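Local coordinates for protein PBP5 (Haemophilus influenzae, PDB 3A3J) that removes C-terminal D-alanyl residues from the sugar-peptide precursors of the bacterial cell wall, as a serine D-alanyl-D-alanine carboxypeptidase, at residues Pro5-Gln10 with Lys243-Trp248; Ser19-Thr24 with Phe287-Lys292. All blocks are in the same frame, centred on the assembly; numbering follows the deposited sequence.

Contact 1 of 2, residues Pro5-Gln10 with Lys243-Trp248; sequences PQITAQ and KKLLQW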
loop_
_atom_site.group_PDB
_atom_site.type_symbol
_atom_site.label_atom_id
_atom_site.label_comp_id
_atom_site.label_asym_id
_atom_site.label_seq_id
_atom_site.Cartn_x
_atom_site.Cartn_y
_atom_site.Cartn_z
ATOM N N PRO A 5 1.076 -1.832 -21.733
ATOM C CA PRO A 5 0.138 -1.023 -22.485
ATOM C C PRO A 5 0.665 0.383 -22.620
ATOM O O PRO A 5 1.628 0.774 -21.961
ATOM C CB PRO A 5 -1.153 -1.041 -21.632
ATOM C CG PRO A 5 -0.808 -1.769 -20.355
ATOM C CD PRO A 5 0.715 -1.880 -20.312
ATOM N N GLN A 6 0.048 1.124 -23.517
ATOM C CA GLN A 6 0.367 2.509 -23.694
ATOM C C GLN A 6 -0.572 3.329 -22.800
ATOM O O GLN A 6 -1.782 3.243 -22.937
ATOM C CB GLN A 6 0.200 2.869 -25.157
ATOM C CG GLN A 6 0.079 4.338 -25.372
ATOM C CD GLN A 6 1.422 5.017 -25.330
ATOM O OE1 GLN A 6 1.561 6.127 -24.787
ATOM N NE2 GLN A 6 2.436 4.361 -25.916
ATOM N N ILE A 7 0.000 4.129 -21.898
ATOM C CA ILE A 7 -0.723 4.720 -20.758
ATOM C C ILE A 7 -0.571 6.200 -20.873
ATOM O O ILE A 7 0.537 6.682 -21.071
ATOM C CB ILE A 7 -0.078 4.253 -19.480
ATOM C CG1 ILE A 7 -0.224 2.733 -19.407
ATOM C CG2 ILE A 7 -0.715 4.906 -18.223
ATOM C CD1 ILE A 7 -1.689 2.286 -19.251
ATOM N N THR A 8 -1.678 6.924 -20.796
ATOM C CA THR A 8 -1.643 8.375 -20.838
ATOM C C THR A 8 -1.469 8.900 -19.419
ATOM O O THR A 8 -2.466 9.045 -18.686
ATOM C CB THR A 8 -2.988 8.855 -21.371
ATOM O OG1 THR A 8 -2.954 8.792 -22.782
ATOM C CG2 THR A 8 -3.295 10.258 -20.997
ATOM N N ALA A 9 -0.239 9.147 -18.990
ATOM C CA ALA A 9 -0.031 9.636 -17.621
ATOM C C ALA A 9 1.404 10.023 -17.483
ATOM O O ALA A 9 2.262 9.417 -18.101
ATOM C CB ALA A 9 -0.359 8.582 -16.625
ATOM N N GLN A 10 1.694 11.006 -16.649
ATOM C CA GLN A 10 3.057 11.471 -16.540
ATOM C C GLN A 10 3.884 10.406 -15.867
ATOM O O GLN A 10 5.040 10.212 -16.215
ATOM C CB GLN A 10 3.109 12.771 -15.749
ATOM C CG GLN A 10 2.446 13.962 -16.418
ATOM C CD GLN A 10 2.909 15.301 -15.758
ATOM O OE1 GLN A 10 3.574 15.301 -14.723
ATOM N NE2 GLN A 10 2.540 16.416 -16.351
ATOM N N LYS A 243 -7.726 1.219 -15.154
ATOM C CA LYS A 243 -8.352 -0.037 -15.582
ATOM C C LYS A 243 -7.488 -0.722 -16.659
ATOM O O LYS A 243 -7.317 -1.927 -16.646
ATOM C CB LYS A 243 -9.774 0.234 -16.080
ATOM C CG LYS A 243 -10.501 -1.023 -16.506
ATOM C CD LYS A 243 -12.024 -0.831 -16.529
ATOM C CE LYS A 243 -12.641 -1.946 -17.409
ATOM N NZ LYS A 243 -14.119 -2.173 -17.167
ATOM N N LYS A 244 -6.887 0.052 -17.548
ATOM C CA LYS A 244 -5.969 -0.511 -18.519
ATOM C C LYS A 244 -4.770 -1.254 -17.851
ATOM O O LYS A 244 -4.349 -2.362 -18.293
ATOM C CB LYS A 244 -5.434 0.580 -19.450
ATOM C CG LYS A 244 -6.305 0.836 -20.716
ATOM C CD LYS A 244 -5.684 1.834 -21.694
ATOM C CE LYS A 244 -6.767 2.727 -22.370
ATOM N NZ LYS A 244 -6.068 3.832 -23.042
ATOM N N LEU A 245 -4.146 -0.604 -16.858
ATOM C CA LEU A 245 -3.047 -1.239 -16.118
ATOM C C LEU A 245 -3.524 -2.492 -15.421
ATOM O O LEU A 245 -2.890 -3.554 -15.528
ATOM C CB LEU A 245 -2.468 -0.284 -15.091
ATOM C CG LEU A 245 -1.567 0.721 -15.793
ATOM C CD1 LEU A 245 -1.272 1.868 -14.775
ATOM C CD2 LEU A 245 -0.223 0.044 -16.209
ATOM N N LEU A 246 -4.648 -2.399 -14.722
ATOM C CA LEU A 246 -5.066 -3.518 -13.935
ATOM C C LEU A 246 -5.363 -4.762 -14.854
ATOM O O LEU A 246 -4.874 -5.867 -14.586
ATOM C CB LEU A 246 -6.257 -3.126 -13.084
ATOM C CG LEU A 246 -5.954 -2.013 -12.058
ATOM C CD1 LEU A 246 -7.265 -1.578 -11.385
ATOM C CD2 LEU A 246 -4.921 -2.501 -11.003
ATOM N N GLN A 247 -6.165 -4.564 -15.910
ATOM C CA GLN A 247 -6.558 -5.640 -16.841
ATOM C C GLN A 247 -5.372 -6.237 -17.571
ATOM O O GLN A 247 -5.308 -7.429 -17.730
ATOM C CB GLN A 247 -7.609 -5.156 -17.848
ATOM C CG GLN A 247 -8.993 -4.939 -17.239
ATOM C CD GLN A 247 -9.935 -4.322 -18.291
ATOM O OE1 GLN A 247 -9.475 -3.643 -19.246
ATOM N NE2 GLN A 247 -11.226 -4.588 -18.149
ATOM N N TRP A 248 -4.423 -5.419 -17.993
ATOM C CA TRP A 248 -3.193 -5.948 -18.525
ATOM C C TRP A 248 -2.505 -6.799 -17.497
ATOM O O TRP A 248 -1.864 -7.841 -17.817
ATOM C CB TRP A 248 -2.265 -4.806 -18.841
ATOM C CG TRP A 248 -0.959 -5.192 -19.464
ATOM C CD1 TRP A 248 -0.753 -5.560 -20.775
ATOM C CD2 TRP A 248 0.344 -5.198 -18.841
ATOM N NE1 TRP A 248 0.579 -5.768 -21.005
ATOM C CE2 TRP A 248 1.280 -5.574 -19.837
ATOM C CE3 TRP A 248 0.810 -4.943 -17.545
ATOM C CZ2 TRP A 248 2.647 -5.702 -19.569
ATOM C CZ3 TRP A 248 2.152 -5.049 -17.284
ATOM C CH2 TRP A 248 3.067 -5.416 -18.297
#

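Contact 2 of 2, residues Ser19-Thr24 with Phe287-Lys292; sequences SGAILT and FITIPK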
loop_
_atom_site.group_PDB
_atom_site.type_symbol
_atom_site.label_atom_id
_atom_site.label_comp_id
_atom_site.label_asym_id
_atom_site.label_seq_id
_atom_site.Cartn_x
_atom_site.Cartn_y
_atom_site.Cartn_z
ATOM N N SER A 19 3.601 -9.841 -3.710
ATOM C CA SER A 19 4.986 -10.185 -3.953
ATOM C C SER A 19 5.821 -8.931 -4.056
ATOM O O SER A 19 7.051 -8.991 -3.917
ATOM C CB SER A 19 5.076 -10.953 -5.282
ATOM O OG SER A 19 4.880 -10.076 -6.395
ATOM N N GLY A 20 5.149 -7.792 -4.319
ATOM C CA GLY A 20 5.783 -6.478 -4.319
ATOM C C GLY A 20 6.431 -6.219 -5.645
ATOM O O GLY A 20 7.094 -5.212 -5.837
ATOM N N ALA A 21 6.243 -7.109 -6.609
ATOM C CA ALA A 21 6.950 -6.903 -7.891
ATOM C C ALA A 21 6.286 -5.800 -8.743
ATOM O O ALA A 21 5.063 -5.719 -8.843
ATOM C CB ALA A 21 6.977 -8.212 -8.690
ATOM N N ILE A 22 7.085 -4.969 -9.377
ATOM C CA ILE A 22 6.552 -3.966 -10.296
ATOM C C ILE A 22 6.360 -4.559 -11.690
ATOM O O ILE A 22 7.324 -4.853 -12.370
ATOM C CB ILE A 22 7.507 -2.814 -10.372
ATOM C CG1 ILE A 22 7.883 -2.397 -8.951
ATOM C CG2 ILE A 22 6.890 -1.665 -11.128
ATOM C CD1 ILE A 22 6.684 -1.991 -8.132
ATOM N N LEU A 23 5.116 -4.756 -12.113
ATOM C CA LEU A 23 4.833 -5.357 -13.396
ATOM C C LEU A 23 5.106 -4.428 -14.568
ATOM O O LEU A 23 5.518 -4.884 -15.628
ATOM C CB LEU A 23 3.401 -5.807 -13.444
ATOM C CG LEU A 23 3.094 -7.048 -12.619
ATOM C CD1 LEU A 23 3.455 -6.790 -11.230
ATOM C CD2 LEU A 23 1.629 -7.456 -12.690
ATOM N N THR A 24 4.857 -3.128 -14.406
ATOM C CA THR A 24 5.197 -2.133 -15.449
ATOM C C THR A 24 5.318 -0.746 -14.757
ATOM O O THR A 24 4.882 -0.642 -13.653
ATOM C CB THR A 24 4.186 -2.156 -16.665
ATOM O OG1 THR A 24 4.677 -1.285 -17.662
ATOM C CG2 THR A 24 2.747 -1.679 -16.327
ATOM N N PHE A 287 6.066 -14.980 -2.192
ATOM C CA PHE A 287 5.153 -14.993 -3.349
ATOM C C PHE A 287 5.937 -14.510 -4.507
ATOM O O PHE A 287 6.783 -13.638 -4.352
ATOM C CB PHE A 287 3.935 -14.058 -3.195
ATOM C CG PHE A 287 3.007 -14.426 -2.057
ATOM C CD1 PHE A 287 1.922 -15.266 -2.270
ATOM C CD2 PHE A 287 3.179 -13.861 -0.798
ATOM C CE1 PHE A 287 1.065 -15.590 -1.257
ATOM C CE2 PHE A 287 2.329 -14.199 0.220
ATOM C CZ PHE A 287 1.275 -15.055 0.004
ATOM N N ILE A 288 5.680 -15.061 -5.678
ATOM C CA ILE A 288 6.367 -14.510 -6.817
ATOM C C ILE A 288 5.361 -14.215 -7.908
ATOM O O ILE A 288 4.248 -14.742 -7.914
ATOM C CB ILE A 288 7.556 -15.413 -7.312
ATOM C CG1 ILE A 288 7.040 -16.732 -7.891
ATOM C CG2 ILE A 288 8.555 -15.629 -6.176
ATOM C CD1 ILE A 288 8.066 -17.367 -8.916
ATOM N N THR A 289 5.742 -13.340 -8.804
ATOM C CA THR A 289 4.887 -13.015 -9.899
ATOM C C THR A 289 5.567 -13.409 -11.221
ATOM O O THR A 289 6.672 -12.979 -11.504
ATOM C CB THR A 289 4.566 -11.488 -9.862
ATOM O OG1 THR A 289 3.907 -11.170 -8.623
ATOM C CG2 THR A 289 3.704 -11.067 -11.078
ATOM N N ILE A 290 4.871 -14.191 -12.039
ATOM C CA ILE A 290 5.421 -14.737 -13.302
ATOM C C ILE A 290 4.436 -14.561 -14.459
ATOM O O ILE A 290 3.277 -14.299 -14.213
ATOM C CB ILE A 290 5.649 -16.248 -13.125
ATOM C CG1 ILE A 290 4.297 -16.931 -12.814
ATOM C CG2 ILE A 290 6.709 -16.491 -12.031
ATOM C CD1 ILE A 290 4.295 -17.871 -11.601
ATOM N N PRO A 291 4.888 -14.722 -15.724
ATOM C CA PRO A 291 3.903 -14.713 -16.802
ATOM C C PRO A 291 2.824 -15.713 -16.498
ATOM O O PRO A 291 3.109 -16.765 -15.906
ATOM C CB PRO A 291 4.725 -15.097 -18.031
ATOM C CG PRO A 291 6.058 -14.463 -17.739
ATOM C CD PRO A 291 6.273 -14.707 -16.243
ATOM N N LYS A 292 1.582 -15.365 -16.831
ATOM C CA LYS A 292 0.437 -16.242 -16.615
ATOM C C LYS A 292 0.665 -17.589 -17.325
ATOM O O LYS A 292 1.340 -17.651 -18.346
ATOM C CB LYS A 292 -0.814 -15.608 -17.215
ATOM C CG LYS A 292 -2.115 -16.019 -16.528
ATOM C CD LYS A 292 -3.291 -15.700 -17.442
ATOM C CE LYS A 292 -4.349 -14.856 -16.746
ATOM N NZ LYS A 292 -5.004 -15.606 -15.635
#

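Contact 1 of 2, residues Pro5-Gln10 with Lys243-Trp248
Trp-248 has CG anti to its backbone N (chi1 -177°), which brings the root of the indole up against Pro-5, while Ile-7 has CG1 beside its own backbone N (chi1 -63°), and its terminal CD1 comes down on Leu-245. The pyrrolidine of Pro-5 and the indole of Trp-248 cross at about a right angle. Pro-5 CD stands 3.6 Å from the centroid of the five-membered ring of Trp-248, only 9° off the ring normal, a CH-pi contact made squarely over the face. The neighbouring methylene, Pro-5 CG, moves toward the start of the indole and touches Trp-248 CG at 3.5 Å. The indole is also held by another residue of the N-terminal chain, for Trp-248 NE1 is hydrogen-bonded to the carbonyl O of Thr-3, and the ring also meets Phe-253 edge-to-face.

One turn back along helix 235-252, Ile-7 CD1 lies 3.8 Å from Leu-245 CG, and the two side chains cross obliquely. The same methyl reaches Lys-244 CB at 4.1 Å, so the aliphatic base of the lysine borders the apolar patch. Its ammonium belongs elsewhere, in a salt bridge with Glu-241, whose other carboxylate oxygen accepts from Thr-8 N.

The example shows an irregular N-terminal segment laid over a helix that packs against the five-stranded sheet, far from the catalytic serine. Between the two segments themselves the chemistry is apolar and CH-pi, which implies that shape and ring orientation set the fit, with polar bonds supplied by Thr-3 and Glu-241 beside it.

Contact 2 of 2, residues Ser19-Thr24 with Phe287-Lys292
Ser-19 and Thr-289 meet where the catalytic domain abuts the C-terminal domain: Ser-19 lies in an ST turn leading into strand 22-23, and Thr-289 lies on strand 286-291, which pairs antiparallel with 253-259. The contact is therefore a small interdomain junction near the surface, away from the active site.

Its polar part centres on two hydroxyls. Ser-19 OG and Thr-289 OG1 are hydrogen-bonded at 2.7 Å, and either could be the donor. Ser-19 OG sits between its backbone N and carbonyl carbon (chi1 73°), and it also accepts from Ala-21 N at 3.3 Å with an N-H...O angle of 161°; this second bond closes the ST turn and ties the hydroxyl to its own backbone. On the other side, Thr-289 OG1 lies beside its backbone N (chi1 -60°) and is also hydrogen-bonded to the hydroxyl of Thr-255 on the partner strand. Three hydroxyls are thus linked in series, from the turn through strand 286-291 to strand 253-259.

Nonpolar contacts are looser and flank this chain of bonds. Ala-21 CB approaches Thr-289 CB at 4.2 Å, and Leu-23 CD1 comes within 4.3 Å of Thr-289 CG2, the methyl anti to the backbone N. One residue is thereby shared between both kinds of interaction, its hydroxyl turned to the serine and its methyl to the leucine, which itself touches Trp-248.

Contacts of Ser-19 CB with Phe-287 complete the junction. Phe-287 directs its CB toward the turn, 3.9 Å from Ser-19 CB, but its ring leads away, and Ser-19 CB rests 3.3 Å from the carbonyl O of Phe-287.

From the N terminus, the chain first passes through 5-10, which joins helix 235-252 in contact 1 and closes a loop of 232 residues holding much of the carboxypeptidase domain. After strand 11-16 it reaches 19-24, whose partner 287-292 comes after that helix, so the loop of contact 2, 262 residues long, crosses that of contact 1 instead of nesting in it. Contact 1 ties the N-terminal segment to the helix beside the main sheet; contact 2 ties the edge of the catalytic domain to the C-terminal one. Their centres are about 16 Å apart, and they meet where Thr-24 CG2 packs 3.4 Å from Leu-245 CD2.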